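Local coordinates for cell division control protein 73 (Saccharomyces cerevisiae, PDB 4DM4), which acts as a subunit of the PAF1 complex in transcription initiation, elongation and transcription-coupled histone modification, this chain being its C-terminal GTPase-like domain, at residues Asn41-Ile46 / Arg58-Asp63. Numbering follows the deposited sequence.
Sequences NGLVNI and RFIIVD
I46 and I61 meet on the V44, I46, F59 and I61 face of an antiparallel hairpin, their side chains slanting across each other with CD1 to CD1 at 3.7 Å. I46 CG1 sits between its backbone N and carbonyl carbon (chi1 63°), a setting that also brings it 3.9 Å from F59 CB. V44 lies alongside I61, CG1 against CB at 4.0 Å. On the other face L43 extends one methyl, CD1, across two residues of 58-63, touching V62 CG1 at 3.6 Å and I60 CG2, while the amide ND2 of N45 rests beside I60 CG1; V62 is buried against strand 5-7. The backbones pair V44 with I61 and I46 with F59 through two hydrogen bonds each; I61 N approaches V44 O (2.9 Å) nearly in line with its C=O bond (C=O...N 171°), though the bond bends at the hydrogen (152°). Beyond the strand pairs, D63 N still bonds G42 O, and the D63 carboxylate lies against the glycine, OD1 3.3 Å from G42 CA. With an alanine here that carboxylate would be gone, and a gap beside G42 is likely to open, although the main-chain bond could still form. Strand 57-62 also bonds to strand 5-7, and 43-48 is an outermost strand of the GTPase-like sheet within this chain. Main-chain bonds thus fix the pairing, while buried I46, F59 and I61 seat the hairpin against helices 21-27 and 138-155.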
loop_
_atom_site.group_PDB
_atom_site.type_symbol
_atom_site.label_atom_id
_atom_site.label_comp_id
_atom_site.label_asym_id
_atom_site.label_seq_id
_atom_site.Cartn_x
_atom_site.Cartn_y
_atom_site.Cartn_z
ATOM N N ASN A 41 2.661 -0.219 17.042
ATOM C CA ASN A 41 1.310 -0.753 16.879
ATOM C C ASN A 41 0.958 -1.094 15.425
ATOM O O ASN A 41 -0.029 -1.785 15.167
ATOM C CB ASN A 41 0.269 0.197 17.485
ATOM C CG ASN A 41 0.450 0.408 18.992
ATOM O OD1 ASN A 41 0.060 1.449 19.528
ATOM N ND2 ASN A 41 1.030 -0.579 19.677
ATOM N N GLY A 42 1.762 -0.604 14.485
ATOM C CA GLY A 42 1.618 -0.946 13.076
ATOM C C GLY A 42 0.245 -0.660 12.479
ATOM O O GLY A 42 -0.228 -1.400 11.621
ATOM N N LEU A 43 -0.387 0.413 12.952
ATOM C CA LEU A 43 -1.708 0.820 12.483
ATOM C C LEU A 43 -1.805 2.333 12.378
ATOM O O LEU A 43 -1.415 3.046 13.296
ATOM C CB LEU A 43 -2.796 0.295 13.429
ATOM C CG LEU A 43 -4.235 0.819 13.287
ATOM C CD1 LEU A 43 -4.827 0.457 11.930
ATOM C CD2 LEU A 43 -5.123 0.280 14.429
ATOM N N VAL A 44 -2.308 2.813 11.244
ATOM C CA VAL A 44 -2.667 4.222 11.096
ATOM C C VAL A 44 -3.955 4.309 10.267
ATOM O O VAL A 44 -4.170 3.498 9.369
ATOM C CB VAL A 44 -1.484 5.079 10.506
ATOM C CG1 VAL A 44 -1.079 4.620 9.096
ATOM C CG2 VAL A 44 -1.805 6.570 10.520
ATOM N N ASN A 45 -4.831 5.249 10.609
ATOM C CA ASN A 45 -6.013 5.519 9.793
ATOM C C ASN A 45 -5.776 6.767 8.981
ATOM O O ASN A 45 -5.204 7.733 9.490
ATOM C CB ASN A 45 -7.260 5.749 10.653
ATOM C CG ASN A 45 -7.590 4.568 11.531
ATOM O OD1 ASN A 45 -7.580 4.675 12.752
ATOM N ND2 ASN A 45 -7.876 3.428 10.913
ATOM N N ILE A 46 -6.215 6.752 7.727
ATOM C CA ILE A 46 -6.232 7.967 6.923
ATOM C C ILE A 46 -7.564 8.113 6.195
ATOM O O ILE A 46 -8.297 7.139 5.997
ATOM C CB ILE A 46 -5.051 8.037 5.908
ATOM C CG1 ILE A 46 -5.140 6.904 4.884
ATOM C CG2 ILE A 46 -3.690 8.033 6.639
ATOM C CD1 ILE A 46 -4.338 7.164 3.600
ATOM N N ARG A 58 -12.449 6.253 4.396
ATOM C CA ARG A 58 -11.567 6.036 5.527
ATOM C C ARG A 58 -10.856 4.710 5.339
ATOM O O ARG A 58 -11.501 3.652 5.234
ATOM C CB ARG A 58 -12.349 6.008 6.836
ATOM C CG ARG A 58 -13.199 7.236 7.107
ATOM C CD ARG A 58 -14.436 6.868 7.926
ATOM N NE ARG A 58 -14.266 7.149 9.349
ATOM C CZ ARG A 58 -14.358 6.255 10.337
ATOM N NH1 ARG A 58 -14.634 4.967 10.097
ATOM N NH2 ARG A 58 -14.183 6.666 11.586
ATOM N N PHE A 59 -9.531 4.777 5.298
ATOM C CA PHE A 59 -8.688 3.608 5.146
ATOM C C PHE A 59 -8.094 3.175 6.469
ATOM O O PHE A 59 -7.663 4.004 7.275
ATOM C CB PHE A 59 -7.541 3.903 4.172
ATOM C CG PHE A 59 -7.998 4.148 2.767
ATOM C CD1 PHE A 59 -8.151 3.083 1.883
ATOM C CD2 PHE A 59 -8.306 5.438 2.334
ATOM C CE1 PHE A 59 -8.580 3.290 0.575
ATOM C CE2 PHE A 59 -8.743 5.656 1.019
ATOM C CZ PHE A 59 -8.885 4.576 0.142
ATOM N N ILE A 60 -8.082 1.867 6.672
ATOM C CA ILE A 60 -7.331 1.240 7.731
ATOM C C ILE A 60 -5.997 0.769 7.125
ATOM O O ILE A 60 -5.972 -0.078 6.232
ATOM C CB ILE A 60 -8.130 0.050 8.329
ATOM C CG1 ILE A 60 -9.452 0.550 8.940
ATOM C CG2 ILE A 60 -7.280 -0.719 9.356
ATOM C CD1 ILE A 60 -10.540 -0.528 9.056
ATOM N N ILE A 61 -4.892 1.339 7.584
ATOM C CA ILE A 61 -3.590 0.934 7.072
ATOM C C ILE A 61 -2.831 0.159 8.135
ATOM O O ILE A 61 -2.557 0.682 9.210
ATOM C CB ILE A 61 -2.764 2.134 6.526
ATOM C CG1 ILE A 61 -3.570 2.873 5.445
ATOM C CG2 ILE A 61 -1.434 1.645 5.959
ATOM C CD1 ILE A 61 -2.811 3.996 4.758
ATOM N N VAL A 62 -2.524 -1.101 7.828
ATOM C CA VAL A 62 -1.882 -2.012 8.773
ATOM C C VAL A 62 -0.660 -2.695 8.159
ATOM O O VAL A 62 -0.638 -2.970 6.959
ATOM C CB VAL A 62 -2.863 -3.116 9.292
ATOM C CG1 VAL A 62 -3.744 -2.589 10.400
ATOM C CG2 VAL A 62 -3.708 -3.705 8.161
ATOM N N ASP A 63 0.342 -2.979 8.987
ATOM C CA ASP A 63 1.524 -3.690 8.521
ATOM C C ASP A 63 1.558 -5.138 9.025
ATOM O O ASP A 63 2.604 -5.768 9.031
ATOM C CB ASP A 63 2.821 -2.924 8.877
ATOM C CG ASP A 63 3.100 -2.854 10.385
ATOM O OD1 ASP A 63 2.444 -3.555 11.185
ATOM O OD2 ASP A 63 4.023 -2.099 10.776
#